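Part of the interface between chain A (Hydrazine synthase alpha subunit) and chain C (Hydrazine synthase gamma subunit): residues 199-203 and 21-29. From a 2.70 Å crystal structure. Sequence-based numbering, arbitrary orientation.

Chain A, residues 199-203: QRITG
Chain C, residues 21-29: EEPLTVPEV

The contact joins the end region of a chain A helix to a chain C loop that turns into a helix. Residues 199-201 of chain A are helical, with phi/psi near -72/-38. Thr202(A) follows at -98/-54. Gly203(A) leaves the helical range at 114/4. A CB at these angles would be jammed against the carbonyl O of Thr202(A), which calls for glycine. In chain C, residues 22-25 are extended, with phi between -114 and -60 and psi between 115 and 156. Helix begins at Val26(C) and continues past Val29(C). In register, the CA of Ile201(A) lies 5.5 Å from the CA of Thr25(C). The CA of Thr202(A) lies 7.2 Å from the CA of Pro27(C). The two stretches bury 277 Å² in total, and no direct hydrogen bond crosses between them.

Arg200(A) covers the most surface, 89 Å². Its CA-to-CB bond points sideways, but the side chain is extended through chi1 155°, chi2 171° and chi3 166°, then turns at chi4 81°, and its end comes nearer to chain C. The CG2 of Thr25(C) sits over one face of the guanidinium, 3.9 Å from CZ of Arg200(A). Near the guanidinium plane, at the edge, OE1 of Glu22(C) forms a long salt bridge of 3.8 Å with NH2 of Arg200(A). Glu22(C) has chi1 180°, chi2 67° and chi3 -115°. NH1 of Arg200(A) and OE2 of Glu28(C) are 4.1 Å apart, beyond a salt bridge. Water 2 spans this gap: it accepts from NH1 of Arg200(A) at 3.2 Å and donates to OE2 of Glu28(C) at 2.7 Å. Water 3 accepts from NH2 of Arg200(A) at 2.7 Å. It donates to O of Pro23(C) at 2.6 Å and to OE1 of Glu28(C) at 2.5 Å. Water thus links Arg200(A) to Glu28(C) and Pro23(C), which it does not hydrogen-bond directly.

Thr25(C) is covered over 57 Å². Its CA-to-CB bond points toward chain A, and chi1 is 73° (p). Its CG2 also approaches O of Arg200(A) at 3.5 Å. Thr25(C) is the N-cap: its OG1 accepts from N of Glu28(C) at 3.1 Å. In return, N of Thr25(C) donates to OE1 of Glu28(C) at 2.8 Å, nearly straight at 172°. Glu28(C) has chi1 -79°, chi2 179° and chi3 -41°. The first helical turn closes with N of Val29(C) donating to O of Thr25(C) at 2.9 Å. Water 1 lies 2.6 Å from OG1 of Thr25(C) and 3.2 Å from O of Arg200(A), and so bridges the two chains.

Pro27(C) is covered over 41 Å². Its CA-to-CB bond points toward chain A, and its ring is C-gamma exo. Its CD lies 3.4 Å from O of Ile201(A), and its CG 3.7 Å from O of Thr202(A). The ring therefore packs against backbone carbonyls. The CA-to-CB bonds of Ile201(A) (chi1 -58°, chi2 175°) and Thr202(A) (chi1 57°) point away from chain C. Water 4 donates to O of Ile201(A) at 2.7 Å and accepts from N of Val26(C) at 3.0 Å.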

# COMPACT_ATOMS: atom_id res chain seq x y z
N GLN A 199 -44.61 16.16 -11.59
CA GLN A 199 -45.48 17.30 -11.84
C GLN A 199 -46.18 17.74 -10.56
O GLN A 199 -46.43 18.92 -10.35
CB GLN A 199 -46.51 16.97 -12.92
CG GLN A 199 -47.30 18.17 -13.42
CD GLN A 199 -48.19 17.83 -14.60
OE1 GLN A 199 -48.74 16.73 -14.68
NE2 GLN A 199 -48.34 18.77 -15.52
N ARG A 200 -46.48 16.78 -9.69
CA ARG A 200 -47.09 17.08 -8.40
C ARG A 200 -46.10 17.80 -7.49
O ARG A 200 -46.47 18.75 -6.79
CB ARG A 200 -47.60 15.80 -7.74
CG ARG A 200 -47.70 15.88 -6.22
CD ARG A 200 -48.40 14.66 -5.64
NE ARG A 200 -48.21 14.55 -4.20
CZ ARG A 200 -48.92 15.23 -3.30
NH1 ARG A 200 -49.86 16.08 -3.69
NH2 ARG A 200 -48.67 15.07 -2.00
N ILE A 201 -44.85 17.35 -7.50
CA ILE A 201 -43.81 17.90 -6.63
C ILE A 201 -43.29 19.26 -7.11
O ILE A 201 -43.11 20.19 -6.33
CB ILE A 201 -42.62 16.92 -6.52
CG1 ILE A 201 -43.10 15.57 -5.99
CG2 ILE A 201 -41.54 17.50 -5.63
CD1 ILE A 201 -42.02 14.51 -5.96
N THR A 202 -43.06 19.35 -8.42
CA THR A 202 -42.45 20.50 -9.07
C THR A 202 -43.50 21.41 -9.69
O THR A 202 -43.54 22.62 -9.43
CB THR A 202 -41.43 20.08 -10.14
OG1 THR A 202 -42.06 19.23 -11.11
CG2 THR A 202 -40.27 19.32 -9.50
N GLY A 203 -44.36 20.84 -10.54
CA GLY A 203 -45.26 21.60 -11.38
C GLY A 203 -44.94 21.45 -12.85
O GLY A 203 -45.56 22.08 -13.71
N GLU C 21 -48.41 12.49 8.93
CA GLU C 21 -49.41 12.63 7.87
C GLU C 21 -48.77 12.79 6.50
O GLU C 21 -47.80 12.10 6.17
CB GLU C 21 -50.35 13.80 8.17
CG GLU C 21 -51.05 13.69 9.52
CD GLU C 21 -52.25 14.61 9.63
OE1 GLU C 21 -52.20 15.56 10.45
OE2 GLU C 21 -53.24 14.38 8.92
N GLU C 22 -49.30 13.70 5.69
CA GLU C 22 -48.81 13.91 4.34
C GLU C 22 -48.17 15.29 4.17
O GLU C 22 -48.84 16.31 4.28
CB GLU C 22 -49.94 13.73 3.32
CG GLU C 22 -49.52 13.94 1.87
CD GLU C 22 -48.56 12.87 1.38
OE1 GLU C 22 -47.39 13.21 1.08
OE2 GLU C 22 -48.97 11.70 1.30
N PRO C 23 -46.86 15.31 3.89
CA PRO C 23 -46.08 16.54 3.66
C PRO C 23 -46.59 17.34 2.47
O PRO C 23 -46.98 16.76 1.45
CB PRO C 23 -44.67 16.01 3.39
CG PRO C 23 -44.62 14.68 4.04
CD PRO C 23 -46.00 14.11 3.88
N LEU C 24 -46.59 18.66 2.61
CA LEU C 24 -47.01 19.55 1.54
C LEU C 24 -45.96 19.62 0.43
O LEU C 24 -44.77 19.49 0.69
CB LEU C 24 -47.27 20.96 2.08
CG LEU C 24 -48.50 21.16 2.96
CD1 LEU C 24 -48.39 22.47 3.73
CD2 LEU C 24 -49.75 21.15 2.11
N THR C 25 -46.42 19.82 -0.80
CA THR C 25 -45.51 20.18 -1.88
C THR C 25 -45.23 21.67 -1.79
O THR C 25 -46.01 22.42 -1.21
CB THR C 25 -46.09 19.84 -3.27
OG1 THR C 25 -47.14 20.76 -3.59
CG2 THR C 25 -46.64 18.42 -3.28
N VAL C 26 -44.10 22.11 -2.35
CA VAL C 26 -43.78 23.53 -2.39
C VAL C 26 -44.85 24.37 -3.11
O VAL C 26 -45.19 25.46 -2.65
CB VAL C 26 -42.40 23.78 -3.05
CG1 VAL C 26 -42.08 25.26 -3.09
CG2 VAL C 26 -41.32 23.02 -2.30
N PRO C 27 -45.39 23.87 -4.25
CA PRO C 27 -46.51 24.62 -4.82
C PRO C 27 -47.71 24.72 -3.88
O PRO C 27 -48.41 25.73 -3.89
CB PRO C 27 -46.87 23.81 -6.07
CG PRO C 27 -45.61 23.15 -6.46
CD PRO C 27 -44.93 22.81 -5.17
N GLU C 28 -47.95 23.68 -3.09
CA GLU C 28 -49.03 23.70 -2.10
C GLU C 28 -48.75 24.73 -1.01
O GLU C 28 -49.68 25.34 -0.47
CB GLU C 28 -49.23 22.32 -1.48
CG GLU C 28 -50.00 21.34 -2.35
CD GLU C 28 -50.16 19.98 -1.70
OE1 GLU C 28 -49.19 19.50 -1.07
OE2 GLU C 28 -51.25 19.39 -1.80
N VAL C 29 -47.48 24.91 -0.69
CA VAL C 29 -47.08 25.92 0.29
C VAL C 29 -47.31 27.32 -0.26
O VAL C 29 -47.85 28.19 0.42
CB VAL C 29 -45.60 25.76 0.70
CG1 VAL C 29 -45.17 26.91 1.61
CG2 VAL C 29 -45.38 24.42 1.39
O HOH W 1 -49.00 19.91 -5.19
O HOH W 2 -52.34 16.90 -1.89
O HOH W 3 -48.96 17.13 -0.26
O HOH W 4 -42.56 19.95 -3.66